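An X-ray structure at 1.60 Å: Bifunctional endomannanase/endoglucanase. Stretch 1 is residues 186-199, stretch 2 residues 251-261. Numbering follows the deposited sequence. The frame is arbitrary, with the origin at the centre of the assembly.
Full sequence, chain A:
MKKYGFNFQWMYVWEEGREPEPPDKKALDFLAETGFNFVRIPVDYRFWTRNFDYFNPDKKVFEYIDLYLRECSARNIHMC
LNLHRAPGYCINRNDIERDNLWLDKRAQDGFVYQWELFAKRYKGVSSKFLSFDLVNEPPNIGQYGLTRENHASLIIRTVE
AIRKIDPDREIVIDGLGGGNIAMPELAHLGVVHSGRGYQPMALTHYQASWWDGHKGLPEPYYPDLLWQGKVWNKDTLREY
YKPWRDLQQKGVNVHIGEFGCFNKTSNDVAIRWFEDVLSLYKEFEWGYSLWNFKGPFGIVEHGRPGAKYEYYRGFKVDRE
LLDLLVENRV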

# COMPACT_ATOMS: atom_id res chain seq x y z
N LEU A 186 7.63 -17.10 -3.81
CA LEU A 186 7.99 -16.08 -4.79
C LEU A 186 9.27 -15.33 -4.41
O LEU A 186 9.60 -14.30 -4.99
CB LEU A 186 6.83 -15.09 -4.98
CG LEU A 186 5.59 -15.63 -5.69
CD1 LEU A 186 4.42 -14.67 -5.51
CD2 LEU A 186 5.89 -15.85 -7.17
N ALA A 187 10.01 -15.89 -3.45
CA ALA A 187 11.26 -15.28 -2.97
C ALA A 187 12.35 -15.10 -4.03
O ALA A 187 13.08 -14.11 -4.01
CB ALA A 187 11.80 -16.09 -1.80
N HIS A 188 12.44 -16.05 -4.96
CA HIS A 188 13.46 -16.01 -6.00
C HIS A 188 13.12 -15.18 -7.24
O HIS A 188 13.91 -15.13 -8.19
CB HIS A 188 13.84 -17.43 -6.41
N LEU A 189 11.98 -14.49 -7.21
CA LEU A 189 11.56 -13.69 -8.36
C LEU A 189 12.27 -12.34 -8.51
O LEU A 189 12.15 -11.69 -9.55
CB LEU A 189 10.04 -13.50 -8.33
CG LEU A 189 9.34 -13.12 -9.63
CD1 LEU A 189 9.71 -14.09 -10.74
CD2 LEU A 189 7.83 -13.11 -9.41
N GLY A 190 13.00 -11.92 -7.48
CA GLY A 190 13.72 -10.66 -7.54
C GLY A 190 12.82 -9.44 -7.51
O GLY A 190 13.09 -8.44 -8.19
N VAL A 191 11.75 -9.52 -6.73
CA VAL A 191 10.81 -8.42 -6.59
C VAL A 191 10.72 -8.03 -5.12
O VAL A 191 11.15 -8.78 -4.24
CB VAL A 191 9.39 -8.82 -7.08
CG1 VAL A 191 9.43 -9.19 -8.56
CG2 VAL A 191 8.82 -9.97 -6.25
N VAL A 192 10.20 -6.84 -4.86
CA VAL A 192 10.04 -6.38 -3.48
C VAL A 192 8.77 -7.01 -2.92
O VAL A 192 7.73 -7.01 -3.57
CB VAL A 192 9.90 -4.84 -3.40
CG1 VAL A 192 9.68 -4.41 -1.95
CG2 VAL A 192 11.13 -4.16 -3.97
N HIS A 193 8.88 -7.60 -1.73
CA HIS A 193 7.72 -8.20 -1.07
C HIS A 193 7.19 -7.14 -0.10
O HIS A 193 7.90 -6.72 0.82
CB HIS A 193 8.10 -9.48 -0.34
CG HIS A 193 8.40 -10.62 -1.25
ND1 HIS A 193 7.93 -11.90 -1.03
CD2 HIS A 193 9.11 -10.68 -2.40
CE1 HIS A 193 8.34 -12.69 -2.00
NE2 HIS A 193 9.06 -11.98 -2.85
N SER A 194 5.96 -6.72 -0.33
CA SER A 194 5.35 -5.67 0.48
C SER A 194 4.33 -6.14 1.50
O SER A 194 3.30 -6.73 1.16
CB SER A 194 4.71 -4.63 -0.45
OG SER A 194 4.29 -3.48 0.28
N GLY A 195 4.64 -5.84 2.76
CA GLY A 195 3.78 -6.20 3.88
C GLY A 195 2.92 -5.05 4.37
O GLY A 195 2.84 -3.98 3.73
N ARG A 196 2.32 -5.24 5.54
CA ARG A 196 1.42 -4.25 6.11
C ARG A 196 1.63 -4.03 7.60
O ARG A 196 2.12 -4.92 8.31
CB ARG A 196 -0.02 -4.68 5.87
CG ARG A 196 -0.47 -4.63 4.41
CD ARG A 196 -0.50 -3.20 3.93
NE ARG A 196 -1.06 -3.04 2.58
CZ ARG A 196 -0.37 -3.08 1.46
NH1 ARG A 196 0.95 -3.30 1.48
NH2 ARG A 196 -0.97 -2.81 0.30
N GLY A 197 1.19 -2.86 8.07
CA GLY A 197 1.29 -2.52 9.47
C GLY A 197 -0.07 -2.10 10.00
O GLY A 197 -0.27 -0.96 10.41
N TYR A 198 -1.02 -3.03 9.97
CA TYR A 198 -2.37 -2.77 10.45
C TYR A 198 -2.77 -3.69 11.60
O TYR A 198 -3.90 -3.62 12.08
CB TYR A 198 -3.38 -2.93 9.32
CG TYR A 198 -3.32 -1.88 8.23
CD1 TYR A 198 -3.34 -0.52 8.55
CD2 TYR A 198 -3.31 -2.24 6.89
CE1 TYR A 198 -3.36 0.45 7.55
CE2 TYR A 198 -3.33 -1.28 5.88
CZ TYR A 198 -3.36 0.06 6.22
OH TYR A 198 -3.42 1.02 5.23
N GLN A 199 -1.87 -4.57 12.01
CA GLN A 199 -2.17 -5.49 13.10
C GLN A 199 -1.74 -4.93 14.45
O GLN A 199 -0.66 -4.36 14.58
CB GLN A 199 -1.49 -6.84 12.87
CG GLN A 199 -1.97 -7.58 11.62
CD GLN A 199 -3.47 -7.85 11.61
OE1 GLN A 199 -4.15 -7.76 12.64
NE2 GLN A 199 -3.99 -8.19 10.44
N GLY A 251 17.57 -12.96 1.76
CA GLY A 251 17.94 -12.05 0.69
C GLY A 251 16.81 -11.29 0.03
O GLY A 251 17.04 -10.48 -0.86
N VAL A 252 15.58 -11.54 0.48
CA VAL A 252 14.41 -10.87 -0.09
C VAL A 252 14.25 -9.45 0.46
O VAL A 252 14.44 -9.21 1.65
CB VAL A 252 13.11 -11.66 0.21
CG1 VAL A 252 11.89 -10.90 -0.31
CG2 VAL A 252 13.18 -13.04 -0.43
N ASN A 253 13.94 -8.51 -0.44
CA ASN A 253 13.74 -7.12 -0.06
C ASN A 253 12.29 -6.96 0.40
O ASN A 253 11.36 -7.31 -0.32
CB ASN A 253 14.02 -6.20 -1.25
CG ASN A 253 15.49 -6.19 -1.64
OD1 ASN A 253 16.34 -5.71 -0.89
ND2 ASN A 253 15.79 -6.73 -2.82
N VAL A 254 12.12 -6.45 1.62
CA VAL A 254 10.80 -6.26 2.21
C VAL A 254 10.53 -4.78 2.48
O VAL A 254 11.45 -4.02 2.81
CB VAL A 254 10.65 -7.06 3.53
CG1 VAL A 254 9.32 -6.76 4.22
CG2 VAL A 254 10.77 -8.56 3.25
N HIS A 255 9.28 -4.37 2.33
CA HIS A 255 8.88 -2.99 2.57
C HIS A 255 7.44 -2.98 3.09
O HIS A 255 6.67 -3.90 2.80
CB HIS A 255 8.96 -2.17 1.28
CG HIS A 255 8.71 -0.70 1.48
ND1 HIS A 255 7.46 -0.14 1.31
CD2 HIS A 255 9.53 0.30 1.84
CE1 HIS A 255 7.53 1.16 1.56
NE2 HIS A 255 8.78 1.45 1.88
N ILE A 256 7.09 -1.97 3.88
CA ILE A 256 5.73 -1.85 4.41
C ILE A 256 4.98 -0.83 3.55
O ILE A 256 5.11 0.38 3.75
CB ILE A 256 5.73 -1.43 5.90
CG1 ILE A 256 6.46 -2.48 6.75
CG2 ILE A 256 4.30 -1.24 6.41
CD1 ILE A 256 5.81 -3.86 6.76
N GLY A 257 4.24 -1.33 2.57
CA GLY A 257 3.50 -0.49 1.64
C GLY A 257 2.41 0.38 2.23
O GLY A 257 2.09 1.44 1.68
N GLU A 258 1.79 -0.10 3.30
CA GLU A 258 0.75 0.63 4.01
C GLU A 258 0.79 0.26 5.48
O GLU A 258 1.06 -0.89 5.83
CB GLU A 258 -0.66 0.25 3.55
CG GLU A 258 -1.03 0.45 2.10
CD GLU A 258 -2.45 -0.00 1.82
OE1 GLU A 258 -3.27 -0.09 2.77
OE2 GLU A 258 -2.77 -0.27 0.65
N PHE A 259 0.50 1.25 6.31
CA PHE A 259 0.39 1.05 7.75
C PHE A 259 -0.29 2.27 8.34
O PHE A 259 -0.42 3.30 7.68
CB PHE A 259 1.74 0.75 8.43
CG PHE A 259 2.56 1.96 8.76
CD1 PHE A 259 2.77 2.34 10.08
CD2 PHE A 259 3.18 2.70 7.75
CE1 PHE A 259 3.57 3.43 10.41
CE2 PHE A 259 3.99 3.80 8.06
CZ PHE A 259 4.19 4.16 9.39
N GLY A 260 -0.78 2.13 9.57
CA GLY A 260 -1.43 3.26 10.20
C GLY A 260 -2.59 2.87 11.07
O GLY A 260 -2.93 1.69 11.20
N CYS A 261 -3.24 3.89 11.63
CA CYS A 261 -4.37 3.69 12.52
C CYS A 261 -5.51 4.64 12.16
O CYS A 261 -5.27 5.81 11.83
CB CYS A 261 -3.92 3.95 13.96
SG CYS A 261 -5.17 3.65 15.21
O HOH W 1 13.62 -9.35 -3.26
O HOH W 2 6.08 -1.50 -0.67

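Strand 192-197 pairs in parallel with the strand that runs to Phe259, zipped by backbone hydrogen bonds; the contact buries 754 Å², both sides summed. His193 N donates to Asn253 O (2.9 Å), His255 N to His193 O (3.1 Å) and Gly195 N to His255 O (2.8 Å), the alternation expected of parallel pairing. At Gly257 the pattern falters: its N reaches Gly195 O at 3.2 Å and Ser194 OG at 3.1 Å, both weakly. Regular pairing resumes with Gly197 N to Glu258 O (3.0 Å) and Gly260 N to Gly197 O (3.2 Å).

Two glycines permit this closeness. A CB on Gly257 would clash with Ser194 OG and Arg196 NH1, and one on Gly197 with Phe259 CB. Gly260 is glycine for a local reason: at its backbone angles a CB would jam against the preceding carbonyl O. Its own O is buried without a partner.

Glu258 is the polar hub, buried and shared: OE2 forms a salt bridge with Arg196 NH2 (3.1 Å, a weak hydrogen bond), while OE1 accepts from Tyr198 OH (2.7 Å). Arg196 NH1 also donates to Gly195 O (3.0 Å), steadying the guanidinium, which packs one face over Glu258 CB. One water bridges Val191 O and Asn253 N; another links Ser194 OG and His255 ND1.

Apolar packing closes the start. Val252 points toward stretch 1, setting CG1 over the His193 ring and CG2 against Ala187 CB (3.6 Å). Farther along, Phe259 CA lies over the Tyr198 ring face.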